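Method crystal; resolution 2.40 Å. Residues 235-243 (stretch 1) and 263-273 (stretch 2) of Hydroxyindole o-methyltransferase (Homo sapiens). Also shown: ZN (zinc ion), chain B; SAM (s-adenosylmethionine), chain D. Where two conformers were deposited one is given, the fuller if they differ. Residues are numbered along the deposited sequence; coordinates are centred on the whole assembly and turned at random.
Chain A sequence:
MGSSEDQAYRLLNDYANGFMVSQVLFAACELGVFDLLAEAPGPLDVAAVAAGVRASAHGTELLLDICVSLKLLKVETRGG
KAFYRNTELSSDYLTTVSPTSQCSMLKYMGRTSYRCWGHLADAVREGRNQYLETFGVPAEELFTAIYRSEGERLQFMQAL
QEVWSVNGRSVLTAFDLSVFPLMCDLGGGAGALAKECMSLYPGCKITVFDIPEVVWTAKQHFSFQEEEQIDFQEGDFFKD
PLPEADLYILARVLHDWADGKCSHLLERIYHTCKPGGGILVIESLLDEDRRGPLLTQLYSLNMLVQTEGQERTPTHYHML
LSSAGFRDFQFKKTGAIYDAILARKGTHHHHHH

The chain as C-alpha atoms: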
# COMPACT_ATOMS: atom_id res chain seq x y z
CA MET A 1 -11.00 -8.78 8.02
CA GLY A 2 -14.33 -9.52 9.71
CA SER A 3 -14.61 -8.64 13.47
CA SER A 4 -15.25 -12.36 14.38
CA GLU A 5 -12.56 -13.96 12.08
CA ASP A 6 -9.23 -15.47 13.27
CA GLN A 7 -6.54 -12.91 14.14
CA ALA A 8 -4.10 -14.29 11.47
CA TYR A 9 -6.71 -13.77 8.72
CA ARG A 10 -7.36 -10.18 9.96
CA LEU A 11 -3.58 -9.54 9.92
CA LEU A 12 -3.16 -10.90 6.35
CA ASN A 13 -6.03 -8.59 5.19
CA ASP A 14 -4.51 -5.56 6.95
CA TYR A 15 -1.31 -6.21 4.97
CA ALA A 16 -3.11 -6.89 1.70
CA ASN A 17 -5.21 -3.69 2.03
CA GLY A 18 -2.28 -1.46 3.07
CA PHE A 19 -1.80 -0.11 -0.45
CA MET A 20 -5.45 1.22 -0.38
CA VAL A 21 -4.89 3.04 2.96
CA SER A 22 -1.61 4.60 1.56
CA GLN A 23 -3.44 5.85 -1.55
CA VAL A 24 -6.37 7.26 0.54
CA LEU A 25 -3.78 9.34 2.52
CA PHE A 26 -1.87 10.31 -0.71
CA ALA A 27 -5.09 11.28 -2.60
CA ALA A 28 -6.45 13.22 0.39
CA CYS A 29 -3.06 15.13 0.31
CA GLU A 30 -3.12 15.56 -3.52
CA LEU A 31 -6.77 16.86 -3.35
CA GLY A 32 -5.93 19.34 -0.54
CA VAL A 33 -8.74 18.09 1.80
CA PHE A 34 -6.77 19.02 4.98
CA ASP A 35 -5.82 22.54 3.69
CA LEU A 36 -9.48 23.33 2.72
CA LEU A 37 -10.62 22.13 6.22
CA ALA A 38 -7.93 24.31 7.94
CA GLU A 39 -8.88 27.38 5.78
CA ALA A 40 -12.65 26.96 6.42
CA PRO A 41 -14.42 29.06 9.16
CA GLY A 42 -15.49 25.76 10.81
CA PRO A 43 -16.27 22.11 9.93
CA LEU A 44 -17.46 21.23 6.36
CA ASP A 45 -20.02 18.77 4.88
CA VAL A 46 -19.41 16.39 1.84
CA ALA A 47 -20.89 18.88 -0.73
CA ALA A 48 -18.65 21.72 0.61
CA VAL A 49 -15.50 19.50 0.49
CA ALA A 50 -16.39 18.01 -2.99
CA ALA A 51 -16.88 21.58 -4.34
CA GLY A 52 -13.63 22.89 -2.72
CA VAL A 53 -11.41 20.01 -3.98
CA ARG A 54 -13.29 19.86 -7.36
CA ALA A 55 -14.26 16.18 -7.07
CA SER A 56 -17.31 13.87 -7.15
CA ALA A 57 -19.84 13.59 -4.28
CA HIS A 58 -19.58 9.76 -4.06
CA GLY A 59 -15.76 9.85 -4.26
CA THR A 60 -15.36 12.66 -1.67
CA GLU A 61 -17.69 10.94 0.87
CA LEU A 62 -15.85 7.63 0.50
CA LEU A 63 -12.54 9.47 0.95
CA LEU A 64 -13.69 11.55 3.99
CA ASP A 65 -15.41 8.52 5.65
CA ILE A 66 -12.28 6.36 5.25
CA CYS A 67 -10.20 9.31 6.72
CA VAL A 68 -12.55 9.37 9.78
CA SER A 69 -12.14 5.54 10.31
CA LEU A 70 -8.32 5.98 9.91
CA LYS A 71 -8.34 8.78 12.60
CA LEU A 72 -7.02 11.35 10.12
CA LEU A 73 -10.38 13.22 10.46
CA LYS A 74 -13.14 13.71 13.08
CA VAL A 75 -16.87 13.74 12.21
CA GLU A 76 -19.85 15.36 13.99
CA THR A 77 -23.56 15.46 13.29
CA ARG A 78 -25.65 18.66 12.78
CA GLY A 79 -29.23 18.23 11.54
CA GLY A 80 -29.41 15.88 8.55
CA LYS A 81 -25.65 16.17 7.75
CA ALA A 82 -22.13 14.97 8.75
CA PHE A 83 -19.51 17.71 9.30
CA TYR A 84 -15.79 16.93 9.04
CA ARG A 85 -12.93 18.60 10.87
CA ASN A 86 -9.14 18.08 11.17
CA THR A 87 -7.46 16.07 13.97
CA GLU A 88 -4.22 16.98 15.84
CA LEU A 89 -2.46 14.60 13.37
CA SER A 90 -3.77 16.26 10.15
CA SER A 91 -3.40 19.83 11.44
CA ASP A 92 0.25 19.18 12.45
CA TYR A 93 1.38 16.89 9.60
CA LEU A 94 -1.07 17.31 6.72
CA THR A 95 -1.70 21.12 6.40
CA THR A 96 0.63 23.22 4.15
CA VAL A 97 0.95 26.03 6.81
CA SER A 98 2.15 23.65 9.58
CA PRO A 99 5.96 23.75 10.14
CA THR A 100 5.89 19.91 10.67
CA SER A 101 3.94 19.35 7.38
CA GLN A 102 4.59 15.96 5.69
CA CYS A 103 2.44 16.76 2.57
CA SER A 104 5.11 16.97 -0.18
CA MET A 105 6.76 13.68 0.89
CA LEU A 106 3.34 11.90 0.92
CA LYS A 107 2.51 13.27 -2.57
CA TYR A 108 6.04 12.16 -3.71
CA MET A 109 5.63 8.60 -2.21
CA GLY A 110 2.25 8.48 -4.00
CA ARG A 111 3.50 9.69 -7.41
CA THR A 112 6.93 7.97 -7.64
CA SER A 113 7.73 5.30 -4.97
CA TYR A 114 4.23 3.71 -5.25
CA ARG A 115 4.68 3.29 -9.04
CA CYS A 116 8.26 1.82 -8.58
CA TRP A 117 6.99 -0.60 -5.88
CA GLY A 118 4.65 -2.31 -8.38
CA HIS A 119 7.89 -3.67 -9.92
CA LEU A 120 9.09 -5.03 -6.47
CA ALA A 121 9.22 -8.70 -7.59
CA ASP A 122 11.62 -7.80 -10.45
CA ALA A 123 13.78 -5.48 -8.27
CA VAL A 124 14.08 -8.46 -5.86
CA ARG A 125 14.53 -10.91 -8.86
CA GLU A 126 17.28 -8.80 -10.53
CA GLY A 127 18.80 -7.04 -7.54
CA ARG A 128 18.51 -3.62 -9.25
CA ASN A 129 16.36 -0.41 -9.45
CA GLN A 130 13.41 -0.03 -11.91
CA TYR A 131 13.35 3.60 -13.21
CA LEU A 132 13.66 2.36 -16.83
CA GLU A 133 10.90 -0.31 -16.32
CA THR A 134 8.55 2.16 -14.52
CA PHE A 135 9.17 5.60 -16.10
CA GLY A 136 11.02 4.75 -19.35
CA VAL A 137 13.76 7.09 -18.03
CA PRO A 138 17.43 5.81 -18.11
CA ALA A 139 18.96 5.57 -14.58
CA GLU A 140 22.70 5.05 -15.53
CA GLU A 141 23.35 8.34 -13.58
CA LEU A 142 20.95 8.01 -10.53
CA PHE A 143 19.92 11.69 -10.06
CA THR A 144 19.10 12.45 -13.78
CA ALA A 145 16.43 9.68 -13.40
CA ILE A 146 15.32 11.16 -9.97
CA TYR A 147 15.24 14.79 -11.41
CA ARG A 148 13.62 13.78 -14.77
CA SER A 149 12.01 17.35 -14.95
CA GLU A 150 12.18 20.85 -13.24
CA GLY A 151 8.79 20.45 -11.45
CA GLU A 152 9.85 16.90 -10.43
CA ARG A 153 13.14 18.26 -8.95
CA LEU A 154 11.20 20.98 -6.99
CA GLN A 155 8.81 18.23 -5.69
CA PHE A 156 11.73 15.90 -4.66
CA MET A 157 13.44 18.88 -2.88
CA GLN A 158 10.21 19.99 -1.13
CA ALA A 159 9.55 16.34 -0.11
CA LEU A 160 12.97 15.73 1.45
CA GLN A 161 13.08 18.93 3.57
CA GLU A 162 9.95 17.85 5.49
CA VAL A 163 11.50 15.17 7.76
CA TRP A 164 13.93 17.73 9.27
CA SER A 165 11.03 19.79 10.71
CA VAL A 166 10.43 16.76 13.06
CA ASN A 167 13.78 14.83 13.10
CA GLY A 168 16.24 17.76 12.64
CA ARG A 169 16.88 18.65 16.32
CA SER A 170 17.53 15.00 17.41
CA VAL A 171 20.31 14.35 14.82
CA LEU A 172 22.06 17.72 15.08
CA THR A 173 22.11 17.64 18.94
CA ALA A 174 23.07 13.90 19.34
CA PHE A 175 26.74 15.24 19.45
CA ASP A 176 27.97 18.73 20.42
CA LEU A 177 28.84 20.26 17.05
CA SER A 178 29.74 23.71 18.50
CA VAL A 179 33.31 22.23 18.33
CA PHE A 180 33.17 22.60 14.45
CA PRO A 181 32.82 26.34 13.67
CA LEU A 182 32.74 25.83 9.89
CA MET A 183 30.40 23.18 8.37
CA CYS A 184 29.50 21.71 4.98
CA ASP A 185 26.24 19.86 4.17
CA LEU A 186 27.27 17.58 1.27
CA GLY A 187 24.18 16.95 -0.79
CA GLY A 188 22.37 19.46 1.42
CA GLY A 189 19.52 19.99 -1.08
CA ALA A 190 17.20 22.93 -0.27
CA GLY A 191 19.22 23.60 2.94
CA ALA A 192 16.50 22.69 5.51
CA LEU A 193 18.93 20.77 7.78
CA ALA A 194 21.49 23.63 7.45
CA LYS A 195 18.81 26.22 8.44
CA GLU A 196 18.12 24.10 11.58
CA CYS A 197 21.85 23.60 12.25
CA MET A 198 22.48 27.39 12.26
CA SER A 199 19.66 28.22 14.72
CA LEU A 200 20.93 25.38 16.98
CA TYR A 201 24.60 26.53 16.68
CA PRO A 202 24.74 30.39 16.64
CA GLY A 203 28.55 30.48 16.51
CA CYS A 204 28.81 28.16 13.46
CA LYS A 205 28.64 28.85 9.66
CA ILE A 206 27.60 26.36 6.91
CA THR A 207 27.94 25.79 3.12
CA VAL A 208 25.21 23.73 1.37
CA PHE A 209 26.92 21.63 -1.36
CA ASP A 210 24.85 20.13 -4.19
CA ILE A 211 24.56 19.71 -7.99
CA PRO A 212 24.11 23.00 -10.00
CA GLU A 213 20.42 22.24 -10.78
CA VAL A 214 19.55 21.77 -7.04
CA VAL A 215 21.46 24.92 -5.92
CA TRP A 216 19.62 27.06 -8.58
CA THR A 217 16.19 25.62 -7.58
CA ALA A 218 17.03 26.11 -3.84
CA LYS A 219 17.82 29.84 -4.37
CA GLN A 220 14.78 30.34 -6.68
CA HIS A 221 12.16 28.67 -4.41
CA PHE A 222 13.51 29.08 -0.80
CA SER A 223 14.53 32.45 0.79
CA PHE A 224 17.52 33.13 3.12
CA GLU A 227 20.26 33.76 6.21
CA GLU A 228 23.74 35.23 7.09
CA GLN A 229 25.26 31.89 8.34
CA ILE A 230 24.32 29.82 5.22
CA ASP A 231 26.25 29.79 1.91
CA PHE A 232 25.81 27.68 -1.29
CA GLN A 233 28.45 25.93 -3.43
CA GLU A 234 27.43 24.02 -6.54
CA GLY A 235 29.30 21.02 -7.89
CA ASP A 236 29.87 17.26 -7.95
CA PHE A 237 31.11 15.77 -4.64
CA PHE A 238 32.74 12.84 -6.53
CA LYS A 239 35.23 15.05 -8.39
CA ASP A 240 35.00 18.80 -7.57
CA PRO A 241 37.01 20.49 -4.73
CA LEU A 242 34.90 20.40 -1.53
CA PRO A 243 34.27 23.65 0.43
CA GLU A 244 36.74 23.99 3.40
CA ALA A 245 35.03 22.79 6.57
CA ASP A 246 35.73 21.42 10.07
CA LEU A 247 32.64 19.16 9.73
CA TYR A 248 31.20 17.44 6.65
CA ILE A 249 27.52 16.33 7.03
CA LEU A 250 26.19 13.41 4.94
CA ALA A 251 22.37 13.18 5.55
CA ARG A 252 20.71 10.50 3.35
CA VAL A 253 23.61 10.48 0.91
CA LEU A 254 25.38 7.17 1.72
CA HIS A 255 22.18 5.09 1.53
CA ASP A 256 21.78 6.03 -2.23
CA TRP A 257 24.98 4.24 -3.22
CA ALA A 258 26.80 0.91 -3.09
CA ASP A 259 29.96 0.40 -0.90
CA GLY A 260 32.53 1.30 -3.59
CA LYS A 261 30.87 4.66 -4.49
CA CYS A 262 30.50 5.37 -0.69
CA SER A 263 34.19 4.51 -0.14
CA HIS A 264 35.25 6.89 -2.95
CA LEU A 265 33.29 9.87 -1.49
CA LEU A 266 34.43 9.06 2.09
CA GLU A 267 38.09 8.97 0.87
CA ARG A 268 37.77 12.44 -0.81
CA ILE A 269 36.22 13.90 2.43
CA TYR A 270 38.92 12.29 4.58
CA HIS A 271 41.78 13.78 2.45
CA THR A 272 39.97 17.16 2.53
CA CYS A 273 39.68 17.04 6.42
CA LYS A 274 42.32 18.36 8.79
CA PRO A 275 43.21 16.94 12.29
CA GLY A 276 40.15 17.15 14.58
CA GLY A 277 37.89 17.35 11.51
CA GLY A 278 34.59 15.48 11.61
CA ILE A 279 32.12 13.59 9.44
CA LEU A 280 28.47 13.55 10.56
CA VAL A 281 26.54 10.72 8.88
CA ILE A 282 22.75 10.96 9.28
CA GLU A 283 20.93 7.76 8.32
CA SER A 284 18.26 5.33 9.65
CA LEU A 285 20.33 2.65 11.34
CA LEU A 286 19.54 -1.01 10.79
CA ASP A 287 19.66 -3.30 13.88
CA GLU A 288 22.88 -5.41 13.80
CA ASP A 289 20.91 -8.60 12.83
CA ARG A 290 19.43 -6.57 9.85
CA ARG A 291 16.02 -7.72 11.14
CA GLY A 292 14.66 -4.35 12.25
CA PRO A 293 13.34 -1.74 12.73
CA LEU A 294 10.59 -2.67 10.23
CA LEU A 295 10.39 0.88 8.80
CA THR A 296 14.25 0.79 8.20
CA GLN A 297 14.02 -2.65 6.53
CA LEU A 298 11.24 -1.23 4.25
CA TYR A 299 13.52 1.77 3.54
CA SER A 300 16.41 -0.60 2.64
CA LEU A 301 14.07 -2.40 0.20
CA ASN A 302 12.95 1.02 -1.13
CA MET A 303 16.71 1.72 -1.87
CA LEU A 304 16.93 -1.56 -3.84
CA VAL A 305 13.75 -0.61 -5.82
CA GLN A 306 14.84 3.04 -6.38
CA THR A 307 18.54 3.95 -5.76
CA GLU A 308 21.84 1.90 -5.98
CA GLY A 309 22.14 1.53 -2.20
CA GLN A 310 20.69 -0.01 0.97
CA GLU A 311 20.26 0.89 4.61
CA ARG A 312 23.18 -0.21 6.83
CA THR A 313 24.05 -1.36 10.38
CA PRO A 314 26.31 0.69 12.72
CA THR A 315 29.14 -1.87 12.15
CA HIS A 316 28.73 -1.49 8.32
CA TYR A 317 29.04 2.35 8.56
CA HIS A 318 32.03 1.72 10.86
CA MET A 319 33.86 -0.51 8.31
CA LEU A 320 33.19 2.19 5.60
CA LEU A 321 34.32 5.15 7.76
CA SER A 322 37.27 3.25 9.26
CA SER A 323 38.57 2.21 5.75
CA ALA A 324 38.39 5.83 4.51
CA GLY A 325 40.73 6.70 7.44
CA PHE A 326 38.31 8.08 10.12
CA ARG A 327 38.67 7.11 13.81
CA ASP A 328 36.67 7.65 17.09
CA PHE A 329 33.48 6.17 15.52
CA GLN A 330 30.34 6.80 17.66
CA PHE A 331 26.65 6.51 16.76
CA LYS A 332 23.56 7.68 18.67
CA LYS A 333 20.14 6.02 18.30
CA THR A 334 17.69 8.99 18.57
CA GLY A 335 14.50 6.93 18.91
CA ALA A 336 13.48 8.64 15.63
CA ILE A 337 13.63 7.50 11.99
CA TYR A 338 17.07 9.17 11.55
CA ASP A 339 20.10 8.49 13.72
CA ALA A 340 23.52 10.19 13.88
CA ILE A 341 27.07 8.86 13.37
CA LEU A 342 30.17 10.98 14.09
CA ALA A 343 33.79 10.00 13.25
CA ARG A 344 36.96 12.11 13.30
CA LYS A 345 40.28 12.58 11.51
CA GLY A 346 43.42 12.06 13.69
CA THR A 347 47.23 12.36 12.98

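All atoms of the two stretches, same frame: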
# COMPACT_ATOMS: atom_id res chain seq x y z
N GLY A 235 28.32 21.94 -7.36
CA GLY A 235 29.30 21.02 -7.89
C GLY A 235 28.97 19.55 -7.75
O GLY A 235 27.84 19.17 -7.41
N ASP A 236 29.97 18.71 -8.04
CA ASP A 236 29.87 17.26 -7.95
C ASP A 236 30.80 16.76 -6.83
O ASP A 236 32.01 16.81 -6.99
CB ASP A 236 30.20 16.63 -9.32
CG ASP A 236 30.28 15.11 -9.32
OD1 ASP A 236 29.88 14.47 -8.29
OD2 ASP A 236 30.69 14.55 -10.35
N PHE A 237 30.25 16.23 -5.74
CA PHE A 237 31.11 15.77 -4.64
C PHE A 237 32.07 14.60 -4.93
O PHE A 237 33.03 14.38 -4.19
CB PHE A 237 30.39 15.67 -3.29
CG PHE A 237 29.12 14.85 -3.21
CD1 PHE A 237 29.02 13.62 -3.86
CD2 PHE A 237 28.06 15.26 -2.42
CE1 PHE A 237 27.88 12.83 -3.72
CE2 PHE A 237 26.91 14.49 -2.31
CZ PHE A 237 26.82 13.28 -2.98
N PHE A 238 31.87 13.93 -6.08
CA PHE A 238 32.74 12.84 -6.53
C PHE A 238 33.99 13.31 -7.23
O PHE A 238 34.91 12.52 -7.38
CB PHE A 238 31.99 11.82 -7.41
CG PHE A 238 31.01 10.99 -6.63
CD1 PHE A 238 31.46 10.12 -5.64
CD2 PHE A 238 29.65 11.10 -6.85
CE1 PHE A 238 30.55 9.38 -4.87
CE2 PHE A 238 28.74 10.33 -6.11
CZ PHE A 238 29.19 9.50 -5.11
N LYS A 239 34.05 14.59 -7.67
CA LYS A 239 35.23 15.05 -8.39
C LYS A 239 35.64 16.51 -8.17
O LYS A 239 36.82 16.83 -8.38
CB LYS A 239 35.12 14.71 -9.88
CG LYS A 239 33.72 14.89 -10.47
CD LYS A 239 33.60 14.33 -11.87
CE LYS A 239 33.11 12.90 -11.92
NZ LYS A 239 32.92 12.44 -13.33
N ASP A 240 34.70 17.38 -7.77
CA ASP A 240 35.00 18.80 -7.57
C ASP A 240 35.71 19.10 -6.27
O ASP A 240 35.65 18.25 -5.39
CB ASP A 240 33.71 19.61 -7.64
CG ASP A 240 33.13 19.72 -9.03
OD1 ASP A 240 33.85 19.38 -10.00
OD2 ASP A 240 32.02 20.24 -9.16
N PRO A 241 36.42 20.25 -6.07
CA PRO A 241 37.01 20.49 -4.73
C PRO A 241 35.86 20.77 -3.75
O PRO A 241 34.85 21.40 -4.12
CB PRO A 241 37.93 21.69 -4.93
CG PRO A 241 37.38 22.39 -6.13
CD PRO A 241 36.64 21.40 -6.97
N LEU A 242 35.96 20.21 -2.53
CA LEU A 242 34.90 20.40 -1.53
C LEU A 242 35.14 21.72 -0.82
O LEU A 242 36.31 22.13 -0.69
CB LEU A 242 34.82 19.25 -0.50
CG LEU A 242 34.76 17.79 -1.00
CD1 LEU A 242 34.85 16.83 0.18
CD2 LEU A 242 33.54 17.52 -1.80
N PRO A 243 34.07 22.41 -0.37
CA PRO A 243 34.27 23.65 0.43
C PRO A 243 35.09 23.32 1.68
O PRO A 243 34.97 22.20 2.18
CB PRO A 243 32.83 24.05 0.82
CG PRO A 243 31.94 23.33 -0.19
CD PRO A 243 32.64 22.04 -0.45
N SER A 263 32.76 4.50 -0.48
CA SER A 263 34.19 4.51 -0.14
C SER A 263 34.93 5.61 -0.86
O SER A 263 35.70 6.31 -0.21
CB SER A 263 34.85 3.16 -0.40
OG SER A 263 34.39 2.21 0.55
N HIS A 264 34.63 5.83 -2.15
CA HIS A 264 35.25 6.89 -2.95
C HIS A 264 34.98 8.28 -2.36
O HIS A 264 35.93 9.04 -2.14
CB HIS A 264 34.81 6.78 -4.43
CG HIS A 264 35.33 7.87 -5.32
ND1 HIS A 264 34.47 8.61 -6.12
CD2 HIS A 264 36.59 8.31 -5.51
CE1 HIS A 264 35.24 9.47 -6.76
NE2 HIS A 264 36.52 9.33 -6.43
N LEU A 265 33.70 8.58 -2.06
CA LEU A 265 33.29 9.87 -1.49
C LEU A 265 33.91 10.05 -0.08
O LEU A 265 34.43 11.13 0.21
CB LEU A 265 31.74 10.00 -1.44
CG LEU A 265 31.22 11.26 -0.72
CD1 LEU A 265 31.69 12.57 -1.42
CD2 LEU A 265 29.74 11.21 -0.56
N LEU A 266 33.87 8.99 0.77
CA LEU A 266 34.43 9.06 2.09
C LEU A 266 35.92 9.37 2.07
O LEU A 266 36.37 10.17 2.88
CB LEU A 266 34.12 7.82 2.92
CG LEU A 266 32.63 7.62 3.33
CD1 LEU A 266 32.47 6.35 4.08
CD2 LEU A 266 32.11 8.77 4.15
N GLU A 267 36.66 8.79 1.08
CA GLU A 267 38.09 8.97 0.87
C GLU A 267 38.42 10.43 0.52
O GLU A 267 39.33 11.02 1.11
CB GLU A 267 38.60 8.01 -0.22
CG GLU A 267 38.84 6.57 0.25
CD GLU A 267 40.09 6.27 1.06
OE1 GLU A 267 40.82 7.21 1.45
OE2 GLU A 267 40.36 5.07 1.29
N ARG A 268 37.63 11.04 -0.38
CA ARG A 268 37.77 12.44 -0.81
C ARG A 268 37.58 13.39 0.37
O ARG A 268 38.38 14.31 0.54
CB ARG A 268 36.78 12.74 -1.95
CG ARG A 268 37.12 11.93 -3.20
CD ARG A 268 36.50 12.44 -4.51
NE ARG A 268 35.80 13.70 -4.34
CZ ARG A 268 36.26 14.88 -4.70
NH1 ARG A 268 37.41 14.97 -5.36
NH2 ARG A 268 35.56 15.97 -4.45
N ILE A 269 36.54 13.12 1.22
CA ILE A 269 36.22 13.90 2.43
C ILE A 269 37.35 13.75 3.42
O ILE A 269 37.81 14.76 3.95
CB ILE A 269 34.88 13.43 3.06
CG1 ILE A 269 33.69 13.63 2.08
CG2 ILE A 269 34.65 14.11 4.43
CD1 ILE A 269 32.34 13.02 2.63
N TYR A 270 37.81 12.52 3.66
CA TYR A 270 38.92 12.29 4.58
C TYR A 270 40.17 13.14 4.23
O TYR A 270 40.67 13.87 5.08
CB TYR A 270 39.28 10.80 4.67
CG TYR A 270 40.40 10.55 5.67
CD1 TYR A 270 40.13 10.43 7.02
CD2 TYR A 270 41.72 10.44 5.24
CE1 TYR A 270 41.16 10.25 7.94
CE2 TYR A 270 42.76 10.24 6.16
CZ TYR A 270 42.47 10.16 7.50
OH TYR A 270 43.47 9.88 8.39
N HIS A 271 40.63 13.05 2.97
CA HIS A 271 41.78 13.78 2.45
C HIS A 271 41.58 15.28 2.39
O HIS A 271 42.55 16.00 2.39
CB HIS A 271 42.28 13.17 1.14
CG HIS A 271 42.85 11.80 1.33
ND1 HIS A 271 44.05 11.59 2.02
CD2 HIS A 271 42.33 10.59 1.01
CE1 HIS A 271 44.24 10.28 2.03
NE2 HIS A 271 43.23 9.64 1.44
N THR A 272 40.32 15.75 2.46
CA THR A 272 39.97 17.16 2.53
C THR A 272 40.00 17.63 4.03
O THR A 272 40.29 18.79 4.29
CB THR A 272 38.64 17.44 1.81
OG1 THR A 272 38.73 16.92 0.48
CG2 THR A 272 38.32 18.92 1.73
N CYS A 273 39.69 16.72 4.99
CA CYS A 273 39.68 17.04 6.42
C CYS A 273 41.07 17.33 6.96
O CYS A 273 42.08 16.88 6.42
CB CYS A 273 38.99 15.95 7.25
SG CYS A 273 37.17 15.98 7.19
ZN ZN B . 42.95 7.53 1.60
N SAM D . 20.69 15.81 2.56
CA SAM D . 19.30 16.03 2.10
C SAM D . 18.17 15.51 3.01
O SAM D . 18.41 14.56 3.72
OXT SAM D . 17.00 16.02 3.05
CB SAM D . 19.22 15.51 0.69
CG SAM D . 19.31 13.98 0.60
SD SAM D . 19.07 13.51 -1.15
CE SAM D . 18.71 11.80 -0.98
C5' SAM D . 20.77 13.27 -1.77
C4' SAM D . 21.26 14.67 -2.17
O4' SAM D . 22.54 14.45 -2.75
C3' SAM D . 20.35 15.34 -3.27
O3' SAM D . 19.99 16.68 -2.90
C2' SAM D . 21.25 15.23 -4.55
O2' SAM D . 21.09 16.24 -5.55
C1' SAM D . 22.65 15.29 -3.92
N9 SAM D . 23.70 14.74 -4.81
C8 SAM D . 23.64 13.54 -5.52
N7 SAM D . 24.74 13.37 -6.19
C5 SAM D . 25.56 14.47 -6.01
C6 SAM D . 26.83 14.87 -6.48
N6 SAM D . 27.54 14.03 -7.26
N1 SAM D . 27.37 16.07 -6.04
C2 SAM D . 26.68 16.91 -5.26
N3 SAM D . 25.46 16.55 -4.81
C4 SAM D . 24.90 15.36 -5.10
O HOH W 1 45.15 7.38 1.56

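Residues 235-243 form an irregular loop that packs against a helix that includes residues 263-270 and begins earlier in the chain. Together they bury 503 Å² of surface, both sides summed. The polar part of the contact centres on Arg 268, and apolar side chains, with His 264 and Thr 272, make up much of the rest.

Hydrogen bonds come first. Every one across the contact is donated by the Arg 268 guanidinium to a backbone carbonyl of the loop. Arg 268 NE donates to Phe 237 O at 2.9 Å. NH2 of Arg 268 also reaches Phe 237 O, at 3.0 Å, but with a poor angle, so this bond is weak. The same NH2 of Arg 268 binds Asp 240 O at 2.5 Å, which is very short. Both carbonyls lie at the edge of the guanidinium, near its plane, where its N-H groups point. Phe 238 O and Lys 239 C lie over one face instead. The 3.4 Å approach of Phe 238 O to Arg 268 NE has a poor angle and is not a hydrogen bond. Arginine suits this place because its planar group carries several donors on a long chain. Chi1 is m and chi2 is t; chi3, at 6°, lies between wells.

Hydrogen bonds within the loop brace the turn that carries these carbonyls. Lys 239 N donates to Asp 236 O at 3.1 Å, and Asp 240 N donates to Asp 236 O at 2.9 Å. Asp 240 OD2 accepts Asp 236 N at 2.8 Å, and Asp 236 OD1 accepts Phe 238 N at 3.0 Å. Gly 235 fits beside them: a CB there would clash with Asp 240 OD2, and its backbone angles themselves call for glycine.

Among the apolar contacts, Leu 265 serves both phenylalanines. Its CD2 sits over one face of the Phe 237 ring, 4.2 Å from the centroid, in a CH-pi contact. The opposite face is covered by SAM. Leu 265 CD1 also lies 3.8 Å from Phe 237 CD1, and Leu 265 CB lies 3.7 Å from Phe 238 CE1. Further along, Leu 242 points toward the helix. Its CD1 meets Ile 269 CG1 at 3.9 Å and Thr 272 OG1 at 3.9 Å. Thr 272 OG1 donates to Arg 268 O at 2.6 Å, so its hydroxyl is satisfied within its own stretch. Leu 242 is buried, as its branched apolar side chain suits.

One aromatic pair lies nearer the surface. The Phe 238 and His 264 rings meet rim to rim, with planes at 7° and centroids 5.7 Å apart. Neither covers the face of the other. Phe 238 CD1 comes within 3.4 Å of His 264 ND1.

SAM lies beside this contact; the zinc is bound elsewhere on the second stretch. SAM N6 donates to Asp 236 OD1 at 2.6 Å, and Phe 237 N donates to SAM N1 at 2.9 Å. The loop thus holds the adenine while it packs on the helix. ZN is bound by Glu 267 OE1 at 2.2 Å, His 271 NE2 at 2.1 Å and water 1 at 2.2 Å; neither residue touches the loop.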